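Long-range contact in race-specific elicitor A4 (Passalora fulva, PDB 6BN0), which binds chitin as a fungal effector with a CBM14 module and elicits a hypersensitive response in tomato genotypes carrying Cf-4: residues A[29-34]-A[55-60]. Numbering follows the deposited sequence.
Sequences SCTTYI and GLQWND
In the CBM14 chitin-binding module, the larger and the smaller antiparallel β-sheets meet where Y33, a residue in contact with bound GlcNAc, lies on W58. The Y33 ring and the six-membered ring of W58 are nearly parallel, at 17°, but slid apart with centroids 4.6 Å from each other, an aromatic pair whose rings barely overlap. The atom seated over the indole face is Y33 CB, 3.4 Å from W58 CE3, in a CH-π contact with the six-membered ring, while W58 CZ3 lies 3.5 Å from Y33 CG. Y33 CG occupies the crowded position between backbone N and carbonyl carbon (chi1 58°), whereas W58 CG is anti to its N (chi1 -175°), and the two side chains cross at about a right angle. At the indole edge, W58 NE1 donates in the ring plane to D60 OD2 at 2.9 Å, which should restrain the ring's rotation. One backbone bond joins the segments: W58 N reaches C30 O at 2.9 Å, nearly along the C=O axis. Q57 CA adds a CH···O contact to C30 O. The C30–C75 disulfide ties segment 29-34 to the C-terminal loop; L23 and P25 of strand 23-25 touch W58, and C67 of strand 66-68 touches Y33.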
ATOM      1  N   SER A  29     -11.267  14.474  -8.043  1.00 33.00           N
ATOM      2  CA  SER A  29     -12.076  13.585  -7.232  1.00 35.19           C
ATOM      3  C   SER A  29     -11.354  13.294  -5.922  1.00 35.32           C
ATOM      4  O   SER A  29     -10.134  13.218  -5.887  1.00 32.58           O
ATOM      5  CB  SER A  29     -12.408  12.307  -8.019  1.00 35.49           C
ATOM      6  OG  SER A  29     -12.010  11.110  -7.372  1.00 36.70           O
ATOM      7  N   CYS A  30     -12.128  13.224  -4.845  1.00 35.95           N
ATOM      8  CA  CYS A  30     -11.604  12.956  -3.516  1.00 30.29           C
ATOM      9  C   CYS A  30     -11.462  11.470  -3.217  1.00 32.30           C
ATOM     10  O   CYS A  30     -10.880  11.120  -2.200  1.00 32.59           O
ATOM     11  CB  CYS A  30     -12.532  13.588  -2.470  1.00 34.05           C
ATOM     12  SG  CYS A  30     -12.354  15.420  -2.450  1.00 48.39           S
ATOM     13  N   THR A  31     -12.012  10.600  -4.049  1.00 32.72           N
ATOM     14  CA  THR A  31     -11.943   9.158  -3.778  1.00 32.00           C
ATOM     15  C   THR A  31     -10.897   8.457  -4.638  1.00 26.96           C
ATOM     16  O   THR A  31     -10.955   7.249  -4.819  1.00 30.06           O
ATOM     17  CB  THR A  31     -13.306   8.511  -3.985  1.00 35.99           C
ATOM     18  OG1 THR A  31     -13.671   8.683  -5.351  1.00 34.92           O
ATOM     19  CG2 THR A  31     -14.341   9.156  -3.091  1.00 32.81           C
ATOM     20  N   THR A  32      -9.975   9.211  -5.220  1.00 26.07           N
ATOM     21  CA  THR A  32      -8.885   8.656  -5.995  1.00 28.62           C
ATOM     22  C   THR A  32      -7.646   9.440  -5.612  1.00 27.36           C
ATOM     23  O   THR A  32      -7.719  10.412  -4.854  1.00 26.85           O
ATOM     24  CB  THR A  32      -9.124   8.756  -7.507  1.00 25.54           C
ATOM     25  OG1 THR A  32      -9.309  10.150  -7.859  1.00 29.83           O
ATOM     26  CG2 THR A  32     -10.347   7.911  -7.934  1.00 30.49           C
ATOM     27  N   TYR A  33      -6.493   8.970  -6.087  1.00 28.56           N
ATOM     28  CA  TYR A  33      -5.258   9.722  -5.915  1.00 24.61           C
ATOM     29  C   TYR A  33      -4.422   9.465  -7.166  1.00 26.18           C
ATOM     30  O   TYR A  33      -4.797   8.658  -8.024  1.00 26.56           O
ATOM     31  CB  TYR A  33      -4.543   9.318  -4.615  1.00 23.79           C
ATOM     32  CG  TYR A  33      -4.210   7.819  -4.534  1.00 28.83           C
ATOM     33  CD1 TYR A  33      -5.178   6.895  -4.158  1.00 26.54           C
ATOM     34  CD2 TYR A  33      -2.915   7.345  -4.847  1.00 22.37           C
ATOM     35  CE1 TYR A  33      -4.888   5.524  -4.060  1.00 26.99           C
ATOM     36  CE2 TYR A  33      -2.612   5.987  -4.756  1.00 22.08           C
ATOM     37  CZ  TYR A  33      -3.607   5.081  -4.359  1.00 26.76           C
ATOM     38  OH  TYR A  33      -3.350   3.723  -4.312  1.00 25.49           O
ATOM     39  N   ILE A  34      -3.302  10.177  -7.291  1.00 24.64           N
ATOM     40  CA  ILE A  34      -2.413  10.030  -8.440  1.00 23.02           C
ATOM     41  C   ILE A  34      -1.121   9.398  -7.929  1.00 26.14           C
ATOM     42  O   ILE A  34      -0.554   9.850  -6.924  1.00 27.40           O
ATOM     43  CB  ILE A  34      -2.168  11.380  -9.145  1.00 30.86           C
ATOM     44  CG1 ILE A  34      -3.465  11.837  -9.860  1.00 29.00           C
ATOM     45  CG2 ILE A  34      -0.922  11.290 -10.097  1.00 29.10           C
ATOM     46  CD1 ILE A  34      -3.450  13.294 -10.448  1.00 32.80           C
ATOM     47  N   GLY A  55     -15.817   4.201   0.452  1.00 27.42           N
ATOM     48  CA  GLY A  55     -16.077   4.987   1.650  1.00 29.24           C
ATOM     49  C   GLY A  55     -14.932   5.904   2.068  1.00 31.00           C
ATOM     50  O   GLY A  55     -15.120   6.749   2.954  1.00 32.57           O
ATOM     51  N   LEU A  56     -13.761   5.759   1.468  1.00 25.77           N
ATOM     52  CA  LEU A  56     -12.557   6.457   1.901  1.00 26.46           C
ATOM     53  C   LEU A  56     -12.199   7.572   0.931  1.00 29.30           C
ATOM     54  O   LEU A  56     -12.599   7.570  -0.244  1.00 28.66           O
ATOM     55  CB  LEU A  56     -11.372   5.499   2.007  1.00 22.88           C
ATOM     56  CG  LEU A  56     -11.666   4.353   2.992  1.00 24.74           C
ATOM     57  CD1 LEU A  56     -10.365   3.559   3.284  1.00 22.50           C
ATOM     58  CD2 LEU A  56     -12.257   4.920   4.316  1.00 26.85           C
ATOM     59  N   GLN A  57     -11.408   8.505   1.435  1.00 24.47           N
ATOM     60  CA  GLN A  57     -11.011   9.672   0.652  1.00 28.93           C
ATOM     61  C   GLN A  57      -9.528   9.934   0.883  1.00 32.02           C
ATOM     62  O   GLN A  57      -8.988   9.566   1.932  1.00 32.77           O
ATOM     63  CB  GLN A  57     -11.812  10.932   1.033  1.00 29.35           C
ATOM     64  CG  GLN A  57     -13.334  10.851   0.760  1.00 28.03           C
ATOM     65  CD  GLN A  57     -14.040  12.126   1.150  1.00 32.81           C
ATOM     66  OE1 GLN A  57     -13.510  12.906   1.920  1.00 29.95           O
ATOM     67  NE2 GLN A  57     -15.250  12.315   0.667  1.00 31.89           N
ATOM     68  N   TRP A  58      -8.877  10.548  -0.116  1.00 23.80           N
ATOM     69  CA  TRP A  58      -7.434  10.785  -0.061  1.00 23.41           C
ATOM     70  C   TRP A  58      -7.083  11.670   1.134  1.00 32.63           C
ATOM     71  O   TRP A  58      -7.697  12.724   1.340  1.00 29.43           O
ATOM     72  CB  TRP A  58      -6.946  11.480  -1.364  1.00 25.16           C
ATOM     73  CG  TRP A  58      -5.436  11.618  -1.364  1.00 24.85           C
ATOM     74  CD1 TRP A  58      -4.700  12.780  -1.387  1.00 26.97           C
ATOM     75  CD2 TRP A  58      -4.491  10.537  -1.294  1.00 24.99           C
ATOM     76  NE1 TRP A  58      -3.344  12.483  -1.379  1.00 28.38           N
ATOM     77  CE2 TRP A  58      -3.191  11.115  -1.299  1.00 27.40           C
ATOM     78  CE3 TRP A  58      -4.618   9.139  -1.232  1.00 22.81           C
ATOM     79  CZ2 TRP A  58      -2.019  10.340  -1.245  1.00 28.66           C
ATOM     80  CZ3 TRP A  58      -3.435   8.358  -1.175  1.00 26.64           C
ATOM     81  CH2 TRP A  58      -2.152   8.969  -1.196  1.00 25.52           C
ATOM     82  N   ASN A  59      -6.049  11.272   1.881  1.00 28.67           N
ATOM     83  CA  ASN A  59      -5.481  12.066   2.979  1.00 29.44           C
ATOM     84  C   ASN A  59      -4.051  12.455   2.578  1.00 29.69           C
ATOM     85  O   ASN A  59      -3.108  11.662   2.706  1.00 28.32           O
ATOM     86  CB  ASN A  59      -5.545  11.274   4.300  1.00 22.62           C
ATOM     87  CG  ASN A  59      -5.072  12.071   5.506  1.00 30.53           C
ATOM     88  OD1 ASN A  59      -5.259  11.630   6.652  1.00 33.25           O
ATOM     89  ND2 ASN A  59      -4.414  13.188   5.274  1.00 26.86           N
ATOM     90  N   ASP A  60      -3.898  13.675   2.079  1.00 28.31           N
ATOM     91  CA  ASP A  60      -2.625  14.177   1.569  1.00 28.10           C
ATOM     92  C   ASP A  60      -1.719  14.703   2.664  1.00 27.39           C
ATOM     93  O   ASP A  60      -0.654  15.254   2.354  1.00 29.29           O
ATOM     94  CB  ASP A  60      -2.880  15.294   0.550  1.00 27.73           C
ATOM     95  CG  ASP A  60      -1.720  15.470  -0.433  1.00 30.58           C
ATOM     96  OD1 ASP A  60      -1.277  16.620  -0.666  1.00 35.03           O
ATOM     97  OD2 ASP A  60      -1.269  14.441  -0.991  1.00 35.17           O
TER
HETATM   98  O   HOH W   1      -9.700  13.735  -0.547  1.00 32.72           O